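Local coordinates for protein paenibacillus xanthan lyase (Paenibacillus, PDB 6F2P) that cleaves the side chains of the polysaccharide xanthan by beta-elimination, as a lyase of polysaccharide lyase family 8, at residues G130-N135 with R171-Q176; D136-M141 with N152-I157; C117-Y120 with W126-G129. All coordinates share one frame; numbering follows the deposited sequence.

Interaction 1 (G130-N135 with R171-Q176). With CA (calcium ion), chain F.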
ATOM      1  N   GLY A 130      10.558 -16.193 -33.119  1.00 16.56           N
ATOM      2  CA  GLY A 130      11.409 -16.620 -34.210  1.00 15.93           C
ATOM      3  C   GLY A 130      12.752 -15.919 -34.262  1.00 14.48           C
ATOM      4  O   GLY A 130      13.795 -16.589 -34.226  1.00 13.00           O
ATOM      5  N   PRO A 131      12.744 -14.576 -34.365  1.00 16.01           N
ATOM      6  CA  PRO A 131      14.004 -13.820 -34.419  1.00 13.87           C
ATOM      7  C   PRO A 131      14.915 -14.133 -33.229  1.00 14.46           C
ATOM      8  O   PRO A 131      16.134 -14.258 -33.385  1.00 16.41           O
ATOM      9  CB  PRO A 131      13.532 -12.364 -34.365  1.00 12.37           C
ATOM     10  CG  PRO A 131      12.183 -12.396 -34.994  1.00 12.06           C
ATOM     11  CD  PRO A 131      11.570 -13.696 -34.528  1.00 13.13           C
ATOM     12  N   MET A 132      14.321 -14.282 -32.054  1.00 13.91           N
ATOM     13  CA  MET A 132      15.081 -14.563 -30.840  1.00 17.32           C
ATOM     14  C   MET A 132      15.861 -15.857 -30.983  1.00 18.08           C
ATOM     15  O   MET A 132      17.031 -15.933 -30.619  1.00 19.44           O
ATOM     16  CB  MET A 132      14.131 -14.683 -29.650  1.00 20.37           C
ATOM     17  CG  MET A 132      14.764 -14.458 -28.307  1.00 47.46           C
ATOM     18  SD  MET A 132      14.117 -12.958 -27.549  1.00 57.92           S
ATOM     19  CE  MET A 132      14.886 -13.084 -25.941  1.00 50.91           C
ATOM     20  N   ALA A 133      15.199 -16.882 -31.509  1.00 17.36           N
ATOM     21  CA  ALA A 133      15.824 -18.186 -31.653  1.00 16.91           C
ATOM     22  C   ALA A 133      16.768 -18.189 -32.856  1.00 16.74           C
ATOM     23  O   ALA A 133      17.835 -18.805 -32.821  1.00 15.70           O
ATOM     24  CB  ALA A 133      14.759 -19.271 -31.777  1.00 14.21           C
ATOM     25  N   LEU A 134      16.370 -17.490 -33.915  1.00 13.19           N
ATOM     26  CA  LEU A 134      17.227 -17.335 -35.084  1.00 13.00           C
ATOM     27  C   LEU A 134      18.509 -16.574 -34.728  1.00 18.46           C
ATOM     28  O   LEU A 134      19.597 -16.962 -35.161  1.00 21.42           O
ATOM     29  CB  LEU A 134      16.469 -16.651 -36.226  1.00 11.21           C
ATOM     30  CG  LEU A 134      17.199 -16.482 -37.559  1.00 14.52           C
ATOM     31  CD1 LEU A 134      17.909 -17.753 -37.963  1.00 10.98           C
ATOM     32  CD2 LEU A 134      16.232 -16.043 -38.652  1.00 12.06           C
ATOM     33  N   ASN A 135      18.384 -15.509 -33.934  1.00 14.18           N
ATOM     34  CA  ASN A 135      19.552 -14.780 -33.439  1.00 16.03           C
ATOM     35  C   ASN A 135      20.526 -15.704 -32.730  1.00 16.47           C
ATOM     36  O   ASN A 135      21.737 -15.632 -32.923  1.00 16.89           O
ATOM     37  CB  ASN A 135      19.144 -13.677 -32.464  1.00 15.88           C
ATOM     38  CG  ASN A 135      18.814 -12.386 -33.157  1.00 18.15           C
ATOM     39  OD1 ASN A 135      19.279 -12.135 -34.271  1.00 19.32           O
ATOM     40  ND2 ASN A 135      18.003 -11.545 -32.501  1.00 16.21           N
ATOM     41  N   ARG A 171       8.298  -4.906 -25.322  1.00 19.92           N
ATOM     42  CA  ARG A 171       9.244  -3.858 -25.637  1.00 15.75           C
ATOM     43  C   ARG A 171      10.650  -4.339 -25.339  1.00 17.10           C
ATOM     44  O   ARG A 171      11.582  -4.070 -26.098  1.00 15.61           O
ATOM     45  CB  ARG A 171       8.943  -2.612 -24.831  1.00 16.53           C
ATOM     46  CG  ARG A 171       9.914  -1.483 -25.103  1.00 15.11           C
ATOM     47  CD  ARG A 171       9.492  -0.198 -24.417  1.00 14.54           C
ATOM     48  NE  ARG A 171      10.311   0.898 -24.890  1.00 14.20           N
ATOM     49  CZ  ARG A 171       9.962   1.716 -25.877  1.00 16.11           C
ATOM     50  NH1 ARG A 171      10.791   2.682 -26.255  1.00 12.63           N
ATOM     51  NH2 ARG A 171       8.786   1.574 -26.476  1.00 14.59           N
ATOM     52  N   LEU A 172      10.792  -5.057 -24.232  1.00 16.04           N
ATOM     53  CA  LEU A 172      12.072  -5.639 -23.862  1.00 17.85           C
ATOM     54  C   LEU A 172      12.545  -6.585 -24.954  1.00 21.63           C
ATOM     55  O   LEU A 172      13.682  -6.496 -25.428  1.00 20.31           O
ATOM     56  CB  LEU A 172      11.950  -6.396 -22.544  1.00 17.69           C
ATOM     57  CG  LEU A 172      13.168  -7.234 -22.168  1.00 21.02           C
ATOM     58  CD1 LEU A 172      14.405  -6.361 -22.086  1.00 19.26           C
ATOM     59  CD2 LEU A 172      12.920  -7.927 -20.845  1.00 23.60           C
ATOM     60  N   TRP A 173      11.655  -7.484 -25.357  1.00 20.60           N
ATOM     61  CA  TRP A 173      11.985  -8.478 -26.363  1.00 19.65           C
ATOM     62  C   TRP A 173      12.280  -7.841 -27.704  1.00 16.17           C
ATOM     63  O   TRP A 173      13.153  -8.309 -28.434  1.00 14.97           O
ATOM     64  CB  TRP A 173      10.861  -9.488 -26.493  1.00 25.24           C
ATOM     65  CG  TRP A 173      10.669 -10.241 -25.242  1.00 26.01           C
ATOM     66  CD1 TRP A 173      11.630 -10.581 -24.339  1.00 24.85           C
ATOM     67  CD2 TRP A 173       9.433 -10.734 -24.723  1.00 32.71           C
ATOM     68  NE1 TRP A 173      11.074 -11.267 -23.291  1.00 29.32           N
ATOM     69  CE2 TRP A 173       9.723 -11.376 -23.501  1.00 40.12           C
ATOM     70  CE3 TRP A 173       8.104 -10.701 -25.175  1.00 33.76           C
ATOM     71  CZ2 TRP A 173       8.733 -11.988 -22.724  1.00 41.64           C
ATOM     72  CZ3 TRP A 173       7.118 -11.306 -24.399  1.00 30.68           C
ATOM     73  CH2 TRP A 173       7.441 -11.940 -23.188  1.00 30.92           C
ATOM     74  N   GLU A 174      11.542  -6.789 -28.035  1.00 15.47           N
ATOM     75  CA  GLU A 174      11.865  -5.992 -29.211  1.00 15.13           C
ATOM     76  C   GLU A 174      13.323  -5.579 -29.112  1.00 17.23           C
ATOM     77  O   GLU A 174      14.101  -5.751 -30.057  1.00 16.40           O
ATOM     78  CB  GLU A 174      10.991  -4.738 -29.276  1.00 16.80           C
ATOM     79  CG  GLU A 174       9.603  -4.934 -29.841  1.00 12.81           C
ATOM     80  CD  GLU A 174       8.803  -3.642 -29.838  1.00 20.51           C
ATOM     81  OE1 GLU A 174       8.703  -3.002 -28.773  1.00 23.80           O
ATOM     82  OE2 GLU A 174       8.282  -3.253 -30.900  1.00 25.53           O
ATOM     83  N   SER A 175      13.684  -5.068 -27.938  1.00 14.51           N
ATOM     84  CA  SER A 175      15.003  -4.495 -27.715  1.00 13.42           C
ATOM     85  C   SER A 175      16.083  -5.548 -27.793  1.00 12.15           C
ATOM     86  O   SER A 175      17.096  -5.318 -28.438  1.00 17.36           O
ATOM     87  CB  SER A 175      15.070  -3.757 -26.369  1.00 18.42           C
ATOM     88  OG  SER A 175      14.037  -2.794 -26.269  1.00 12.84           O
ATOM     89  N   GLN A 176      15.883  -6.691 -27.133  1.00 12.64           N
ATOM     90  CA  GLN A 176      16.834  -7.804 -27.245  1.00 17.54           C
ATOM     91  C   GLN A 176      17.029  -8.250 -28.695  1.00 16.13           C
ATOM     92  O   GLN A 176      18.153  -8.406 -29.151  1.00 17.28           O
ATOM     93  CB  GLN A 176      16.399  -9.008 -26.399  1.00 18.04           C
ATOM     94  CG  GLN A 176      16.532  -8.806 -24.896  1.00 27.65           C
ATOM     95  CD  GLN A 176      15.956  -9.960 -24.086  1.00 39.31           C
ATOM     96  OE1 GLN A 176      16.639 -10.540 -23.238  1.00 40.21           O
ATOM     97  NE2 GLN A 176      14.689 -10.293 -24.336  1.00 32.85           N
TER
HETATM   98 CA    CA F1105       8.685  -3.835 -33.283  1.00 16.74          CA
HETATM   99  O   HOH W   1       8.706  -2.364 -35.257  1.00 13.74           O
HETATM  100  O   HOH W   2       7.287  -5.691 -32.230  1.00 16.79           O
HETATM  101  O   HOH W   3       7.729  -5.111 -35.154  1.00 12.09           O
HETATM  102  O   HOH W   4       6.545  -2.994 -33.555  1.00 14.57           O

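Interaction 2 (D136-M141 with N152-I157)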
ATOM      1  N   ASP A 136      19.984 -16.577 -31.895  1.00 15.96           N
ATOM      2  CA  ASP A 136      20.819 -17.459 -31.102  1.00 18.50           C
ATOM      3  C   ASP A 136      21.534 -18.490 -31.971  1.00 21.82           C
ATOM      4  O   ASP A 136      22.729 -18.726 -31.798  1.00 23.01           O
ATOM      5  CB  ASP A 136      19.993 -18.124 -30.001  1.00 20.81           C
ATOM      6  CG  ASP A 136      19.520 -17.130 -28.955  1.00 23.56           C
ATOM      7  OD1 ASP A 136      19.872 -15.931 -29.066  1.00 21.88           O
ATOM      8  OD2 ASP A 136      18.812 -17.547 -28.017  1.00 28.20           O
ATOM      9  N   ILE A 137      20.803 -19.087 -32.910  1.00 18.20           N
ATOM     10  CA  ILE A 137      21.392 -20.015 -33.857  1.00 15.04           C
ATOM     11  C   ILE A 137      22.553 -19.357 -34.582  1.00 17.40           C
ATOM     12  O   ILE A 137      23.675 -19.869 -34.562  1.00 16.53           O
ATOM     13  CB  ILE A 137      20.370 -20.487 -34.896  1.00 19.17           C
ATOM     14  CG1 ILE A 137      19.274 -21.303 -34.216  1.00 17.43           C
ATOM     15  CG2 ILE A 137      21.060 -21.312 -35.998  1.00 12.87           C
ATOM     16  CD1 ILE A 137      18.053 -21.494 -35.073  1.00 17.13           C
ATOM     17  N   VAL A 138      22.278 -18.214 -35.203  1.00 14.56           N
ATOM     18  CA  VAL A 138      23.296 -17.477 -35.934  1.00 17.36           C
ATOM     19  C   VAL A 138      24.497 -17.131 -35.051  1.00 18.70           C
ATOM     20  O   VAL A 138      25.634 -17.138 -35.516  1.00 23.32           O
ATOM     21  CB  VAL A 138      22.715 -16.207 -36.569  1.00 18.25           C
ATOM     22  CG1 VAL A 138      23.816 -15.366 -37.203  1.00 11.88           C
ATOM     23  CG2 VAL A 138      21.661 -16.583 -37.611  1.00 16.08           C
ATOM     24  N   ALA A 139      24.258 -16.852 -33.777  1.00 15.60           N
ATOM     25  CA  ALA A 139      25.366 -16.543 -32.881  1.00 18.09           C
ATOM     26  C   ALA A 139      26.308 -17.739 -32.769  1.00 21.04           C
ATOM     27  O   ALA A 139      27.527 -17.602 -32.887  1.00 26.63           O
ATOM     28  CB  ALA A 139      24.852 -16.117 -31.508  1.00 15.44           C
ATOM     29  N   LEU A 140      25.732 -18.917 -32.569  1.00 17.24           N
ATOM     30  CA  LEU A 140      26.519 -20.132 -32.426  1.00 18.68           C
ATOM     31  C   LEU A 140      27.209 -20.537 -33.729  1.00 22.67           C
ATOM     32  O   LEU A 140      28.349 -20.989 -33.719  1.00 25.04           O
ATOM     33  CB  LEU A 140      25.624 -21.278 -31.951  1.00 17.12           C
ATOM     34  CG  LEU A 140      24.934 -21.095 -30.603  1.00 16.27           C
ATOM     35  CD1 LEU A 140      23.966 -22.231 -30.346  1.00 13.67           C
ATOM     36  CD2 LEU A 140      25.962 -21.000 -29.479  1.00 14.59           C
ATOM     37  N   MET A 141      26.508 -20.371 -34.846  1.00 20.34           N
ATOM     38  CA  MET A 141      26.926 -20.959 -36.110  1.00 15.16           C
ATOM     39  C   MET A 141      27.654 -19.967 -37.020  1.00 26.83           C
ATOM     40  O   MET A 141      28.019 -20.300 -38.157  1.00 28.36           O
ATOM     41  CB  MET A 141      25.700 -21.507 -36.836  1.00 17.13           C
ATOM     42  CG  MET A 141      24.932 -22.568 -36.067  1.00 20.59           C
ATOM     43  SD  MET A 141      25.843 -24.115 -35.911  1.00 23.09           S
ATOM     44  CE  MET A 141      26.088 -24.508 -37.648  1.00 19.58           C
ATOM     45  N   ASN A 152      20.935 -12.812 -45.266  1.00 24.66           N
ATOM     46  CA  ASN A 152      19.562 -13.271 -45.463  1.00 25.97           C
ATOM     47  C   ASN A 152      18.808 -13.427 -44.151  1.00 24.19           C
ATOM     48  O   ASN A 152      17.701 -12.903 -44.000  1.00 20.03           O
ATOM     49  CB  ASN A 152      19.523 -14.604 -46.225  1.00 24.28           C
ATOM     50  CG  ASN A 152      19.837 -14.449 -47.707  1.00 24.52           C
ATOM     51  OD1 ASN A 152      19.529 -13.432 -48.325  1.00 24.42           O
ATOM     52  ND2 ASN A 152      20.446 -15.473 -48.282  1.00 29.01           N
ATOM     53  N   TYR A 153      19.406 -14.155 -43.210  1.00 20.12           N
ATOM     54  CA  TYR A 153      18.758 -14.408 -41.932  1.00 16.24           C
ATOM     55  C   TYR A 153      18.487 -13.088 -41.199  1.00 23.85           C
ATOM     56  O   TYR A 153      17.419 -12.911 -40.607  1.00 21.46           O
ATOM     57  CB  TYR A 153      19.599 -15.335 -41.052  1.00 15.28           C
ATOM     58  CG  TYR A 153      20.106 -16.591 -41.730  1.00 20.66           C
ATOM     59  CD1 TYR A 153      19.453 -17.134 -42.836  1.00 26.06           C
ATOM     60  CD2 TYR A 153      21.237 -17.249 -41.252  1.00 20.51           C
ATOM     61  CE1 TYR A 153      19.923 -18.289 -43.456  1.00 19.34           C
ATOM     62  CE2 TYR A 153      21.710 -18.406 -41.861  1.00 19.15           C
ATOM     63  CZ  TYR A 153      21.049 -18.917 -42.962  1.00 23.60           C
ATOM     64  OH  TYR A 153      21.512 -20.057 -43.574  1.00 20.64           O
ATOM     65  N   MET A 154      19.443 -12.157 -41.250  1.00 22.03           N
ATOM     66  CA  MET A 154      19.271 -10.868 -40.576  1.00 20.89           C
ATOM     67  C   MET A 154      18.231 -10.010 -41.283  1.00 18.83           C
ATOM     68  O   MET A 154      17.447  -9.317 -40.637  1.00 20.91           O
ATOM     69  CB  MET A 154      20.592 -10.109 -40.453  1.00 17.42           C
ATOM     70  CG  MET A 154      21.589 -10.735 -39.481  1.00 19.87           C
ATOM     71  SD  MET A 154      20.978 -10.922 -37.788  1.00 21.93           S
ATOM     72  CE  MET A 154      20.671 -12.689 -37.707  1.00 20.50           C
ATOM     73  N   ALA A 155      18.209 -10.077 -42.608  1.00 18.60           N
ATOM     74  CA  ALA A 155      17.237  -9.319 -43.387  1.00 20.69           C
ATOM     75  C   ALA A 155      15.820  -9.716 -43.011  1.00 19.89           C
ATOM     76  O   ALA A 155      14.902  -8.893 -43.031  1.00 23.81           O
ATOM     77  CB  ALA A 155      17.468  -9.520 -44.874  1.00 18.14           C
ATOM     78  N   ALA A 156      15.648 -10.983 -42.659  1.00 15.91           N
ATOM     79  CA  ALA A 156      14.347 -11.468 -42.242  1.00 16.49           C
ATOM     80  C   ALA A 156      13.960 -10.857 -40.898  1.00 18.82           C
ATOM     81  O   ALA A 156      12.830 -10.405 -40.713  1.00 15.92           O
ATOM     82  CB  ALA A 156      14.352 -12.971 -42.161  1.00 16.67           C
ATOM     83  N   ILE A 157      14.907 -10.844 -39.965  1.00 20.82           N
ATOM     84  CA  ILE A 157      14.665 -10.278 -38.646  1.00 18.41           C
ATOM     85  C   ILE A 157      14.386  -8.774 -38.706  1.00 19.89           C
ATOM     86  O   ILE A 157      13.427  -8.311 -38.093  1.00 23.37           O
ATOM     87  CB  ILE A 157      15.814 -10.579 -37.677  1.00 19.65           C
ATOM     88  CG1 ILE A 157      15.973 -12.093 -37.533  1.00 12.72           C
ATOM     89  CG2 ILE A 157      15.552  -9.915 -36.325  1.00 14.86           C
ATOM     90  CD1 ILE A 157      16.991 -12.504 -36.507  1.00 13.27           C
TER

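Interaction 3 (C117-Y120 with W126-G129)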
ATOM      1  N   CYS A 117       8.221 -12.157 -46.269  1.00 24.56           N
ATOM      2  CA  CYS A 117       7.338 -13.298 -46.053  1.00 20.04           C
ATOM      3  C   CYS A 117       5.971 -12.897 -45.511  1.00 24.65           C
ATOM      4  O   CYS A 117       5.790 -11.804 -44.979  1.00 26.78           O
ATOM      5  CB  CYS A 117       7.986 -14.271 -45.080  1.00 20.13           C
ATOM      6  SG  CYS A 117       8.121 -13.597 -43.420  1.00 23.19           S
ATOM      7  N   SER A 118       5.011 -13.802 -45.636  1.00 34.06           N
ATOM      8  CA  SER A 118       3.685 -13.571 -45.095  1.00 29.91           C
ATOM      9  C   SER A 118       3.681 -13.903 -43.612  1.00 26.04           C
ATOM     10  O   SER A 118       4.116 -14.979 -43.219  1.00 32.18           O
ATOM     11  CB  SER A 118       2.653 -14.420 -45.834  1.00 21.55           C
ATOM     12  OG  SER A 118       1.399 -14.368 -45.180  1.00 35.29           O
ATOM     13  N   GLN A 119       3.195 -12.982 -42.789  1.00 21.84           N
ATOM     14  CA  GLN A 119       3.173 -13.206 -41.350  1.00 26.02           C
ATOM     15  C   GLN A 119       1.778 -13.577 -40.898  1.00 26.95           C
ATOM     16  O   GLN A 119       1.080 -12.784 -40.276  1.00 29.95           O
ATOM     17  CB  GLN A 119       3.667 -11.969 -40.610  1.00 25.94           C
ATOM     18  CG  GLN A 119       5.053 -11.535 -41.047  1.00 25.15           C
ATOM     19  CD  GLN A 119       5.420 -10.169 -40.528  1.00 25.37           C
ATOM     20  OE1 GLN A 119       5.345  -9.911 -39.323  1.00 24.97           O
ATOM     21  NE2 GLN A 119       5.813  -9.275 -41.436  1.00 23.97           N
ATOM     22  N   TYR A 120       1.380 -14.796 -41.232  1.00 31.18           N
ATOM     23  CA  TYR A 120       0.023 -15.252 -40.990  1.00 26.22           C
ATOM     24  C   TYR A 120      -0.198 -15.544 -39.522  1.00 19.80           C
ATOM     25  O   TYR A 120       0.748 -15.825 -38.783  1.00 25.62           O
ATOM     26  CB  TYR A 120      -0.282 -16.493 -41.841  1.00 20.51           C
ATOM     27  CG  TYR A 120       0.767 -17.572 -41.764  1.00 18.00           C
ATOM     28  CD1 TYR A 120       0.741 -18.524 -40.749  1.00 20.13           C
ATOM     29  CD2 TYR A 120       1.788 -17.641 -42.703  1.00 18.48           C
ATOM     30  CE1 TYR A 120       1.702 -19.517 -40.673  1.00 20.52           C
ATOM     31  CE2 TYR A 120       2.756 -18.631 -42.638  1.00 18.12           C
ATOM     32  CZ  TYR A 120       2.709 -19.564 -41.621  1.00 21.28           C
ATOM     33  OH  TYR A 120       3.669 -20.550 -41.552  1.00 19.28           O
ATOM     34  N   TRP A 126       6.478 -14.219 -35.292  1.00 15.78           N
ATOM     35  CA  TRP A 126       7.208 -13.573 -36.373  1.00 15.57           C
ATOM     36  C   TRP A 126       8.178 -12.521 -35.844  1.00 19.71           C
ATOM     37  O   TRP A 126       9.321 -12.431 -36.292  1.00 19.74           O
ATOM     38  CB  TRP A 126       6.233 -12.956 -37.381  1.00 20.28           C
ATOM     39  CG  TRP A 126       5.344 -13.992 -38.014  1.00 22.39           C
ATOM     40  CD1 TRP A 126       4.049 -14.274 -37.689  1.00 21.33           C
ATOM     41  CD2 TRP A 126       5.704 -14.908 -39.059  1.00 22.88           C
ATOM     42  NE1 TRP A 126       3.577 -15.298 -38.474  1.00 24.21           N
ATOM     43  CE2 TRP A 126       4.574 -15.706 -39.321  1.00 25.87           C
ATOM     44  CE3 TRP A 126       6.870 -15.125 -39.802  1.00 23.90           C
ATOM     45  CZ2 TRP A 126       4.575 -16.701 -40.296  1.00 20.92           C
ATOM     46  CZ3 TRP A 126       6.867 -16.118 -40.774  1.00 21.24           C
ATOM     47  CH2 TRP A 126       5.729 -16.892 -41.006  1.00 19.03           C
ATOM     48  N   GLN A 127       7.731 -11.746 -34.865  1.00 18.58           N
ATOM     49  CA  GLN A 127       8.487 -10.571 -34.448  1.00 17.66           C
ATOM     50  C   GLN A 127       9.406 -10.803 -33.248  1.00 18.42           C
ATOM     51  O   GLN A 127      10.332 -10.030 -33.013  1.00 16.92           O
ATOM     52  CB  GLN A 127       7.528  -9.413 -34.176  1.00 17.40           C
ATOM     53  CG  GLN A 127       6.582  -9.131 -35.335  1.00 17.22           C
ATOM     54  CD  GLN A 127       5.749  -7.884 -35.130  1.00 19.21           C
ATOM     55  OE1 GLN A 127       4.669  -7.759 -35.688  1.00 21.77           O
ATOM     56  NE2 GLN A 127       6.253  -6.951 -34.330  1.00 18.77           N
ATOM     57  N   ILE A 128       9.163 -11.865 -32.494  1.00 14.02           N
ATOM     58  CA  ILE A 128       9.919 -12.079 -31.271  1.00 12.24           C
ATOM     59  C   ILE A 128      10.436 -13.508 -31.127  1.00 18.48           C
ATOM     60  O   ILE A 128      11.642 -13.721 -31.069  1.00 18.03           O
ATOM     61  CB  ILE A 128       9.087 -11.696 -30.035  1.00 18.06           C
ATOM     62  CG1 ILE A 128       8.815 -10.183 -30.041  1.00 19.33           C
ATOM     63  CG2 ILE A 128       9.791 -12.140 -28.759  1.00 18.30           C
ATOM     64  CD1 ILE A 128       7.895  -9.715 -28.956  1.00 24.48           C
ATOM     65  N   GLY A 129       9.523 -14.479 -31.081  1.00 20.05           N
ATOM     66  CA  GLY A 129       9.885 -15.868 -30.836  1.00 16.93           C
ATOM     67  C   GLY A 129      10.868 -16.420 -31.850  1.00 17.97           C
ATOM     68  O   GLY A 129      11.882 -17.032 -31.495  1.00 14.69           O
TER
HETATM   69  O   HOH W   5       3.843 -10.343 -37.276  1.00 19.08           O

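Interaction 1 (G130-N135 with R171-Q176)
A Met-aromatic contact joins helices 123-141 and 168-184, with the M132 thioether reaching toward W173 and the Q176 amide in the helical domain of the lyase. The nearest alpha carbons, M132 CA and Q176 CA, are 7.9 Å apart, and the methionine bridges that gap. Its CG is anti to the backbone N (chi1 -158°), and a bend at the next bond carries the methyl end toward the second helix. There M132 CE lies 3.2 Å from Q176 NE2, the two side chains passing at a slant. The same methyl is 4.4 Å from W173 CD1, while M132 SD sits 5.3 Å from the centroid of the W173 five-membered ring, approaching obliquely. Q176 NE2 lies in the plane of the indole, at its edge, within the same small cluster.

One residue on from W173, E174 serves calcium: its OE2 binds the ion at 2.5 Å, four waters take further positions, and Q161 OE1 and S163 O complete the shell. The loop N-H groups of M166 and T165 bond to E174 OE1 and OE2, so the carboxylate is held at both oxygens. In the same helix S175 OG bonds to R171 O at 2.8 Å. It comes from the opposite face of the R171 carbonyl plane to the S175 N-H.

No hydrogen bond runs between 130-135 and 171-176 themselves, though N135 ND2 reaches V177 O one residue beyond. The M132 cluster is mainly methyl packed against the amide and indole CD1, with a weaker sulfur-aromatic component; the stronger electrostatics are probably those at the calcium.

Interaction 2 (D136-M141 with N152-I157)
V138 on helix 123-141 meets Y153 and M154 on helix 147-160, and its short side chain carries this whole contact. V138 CA and Y153 CA are the nearest alpha carbons, 8.1 Å apart, and from there the V138 CB points at the opposing helix. At CB the chain forks. CG1 is anti to the backbone N (chi1 174°) and comes to 4.2 Å from M154 CE. That same rotation places CG2 anti to the carbonyl carbon, where it has two neighbours: Y153 CD2 at 3.7 Å and M154 CE at 4.0 Å. The valine thus straddles the methionine methyl with both branches, meeting it tip to tip, while CG2 also approaches the tyrosine ring at a slant.

M154 starts out beside the contact rather than facing it, and bends at both chi2 and chi3 bring its methyl round to the valine. Y153 points its CB at V138 and offers a ring carbon, its hydroxyl lying farther on and hydrogen-bonded to D106 OD1. Helix 168-184 closes over the cluster, L184 touching both V138 and M154.

This is the packing of two consecutive helices within the N-terminal alpha-helical domain of the family 8 lyase. All three touching side chains are buried, and no hydrogen bond runs between the two segments. Methyl and ring-carbon surfaces hold helix to helix, and the one polar tip among them, the tyrosine hydroxyl, has its partner in D106.

Interaction 3 (C117-Y120 with W126-G129)
W126, near the start of helix 123-141, plugs into the loop C117-Y120 with its whole indole. Its CG lies anti to the carbonyl carbon (chi1 -61°), sending the ring out toward the loop. One hydrogen bond fixes it: W126 NE1 donates to Y120 O at 2.9 Å, with an N-H...O angle of 158° and the oxygen close to the ring plane.

The six-membered ring of W126 turns its edge to the face of Y120 in a T-shaped pair, centroids 5.1 Å apart and planes at 80°. W126 CZ2 does the touching, 3.5 Å from Y120 CE2, and Y120 is anchored by a bond from G64 N to its hydroxyl.

Over the indole face lies the loop itself. Q119 CB makes a CH-pi contact 3.7 Å from the centroid of the W126 five-membered ring, and S118 O stands over the six-membered end, 3.3 Å from W126 CH2. C117 SG adds an oblique sulfur-aromatic contact, 3.9 Å from W126 CZ3. An alanine in place of W126 removes ring and donor, and would probably leave Y120 O without this partner and open a gap beneath Q119.

A water donates to both Q119 OE1 and Q127 OE1.

This is a loop folded back on the helix that follows it and clasped round a tryptophan, one of the interhelical connections of the family 8 lyase alpha-helical domain.

Overall arrangement
Helix 123-141 runs through all three interactions: W126 near its start in interaction 3, M132 in interaction 1, V138 near its end in interaction 2. Interactions 1 and 2 have centres about 11 Å apart and touch where N135 OD1 packs 3.2 Å from I157 CD1. Interactions 1 and 3, about 12 Å between centres, meet through W173 CB and I128 CG2, 3.6 Å apart. Interactions 2 and 3 do not touch, their nearest atoms being about 6 Å apart. The calcium gives interactions 1 and 3 a second link: E174 binds it, the Q127 side chain comes within about 4 Å, and Q127 O bonds to Q161, another of its ligands.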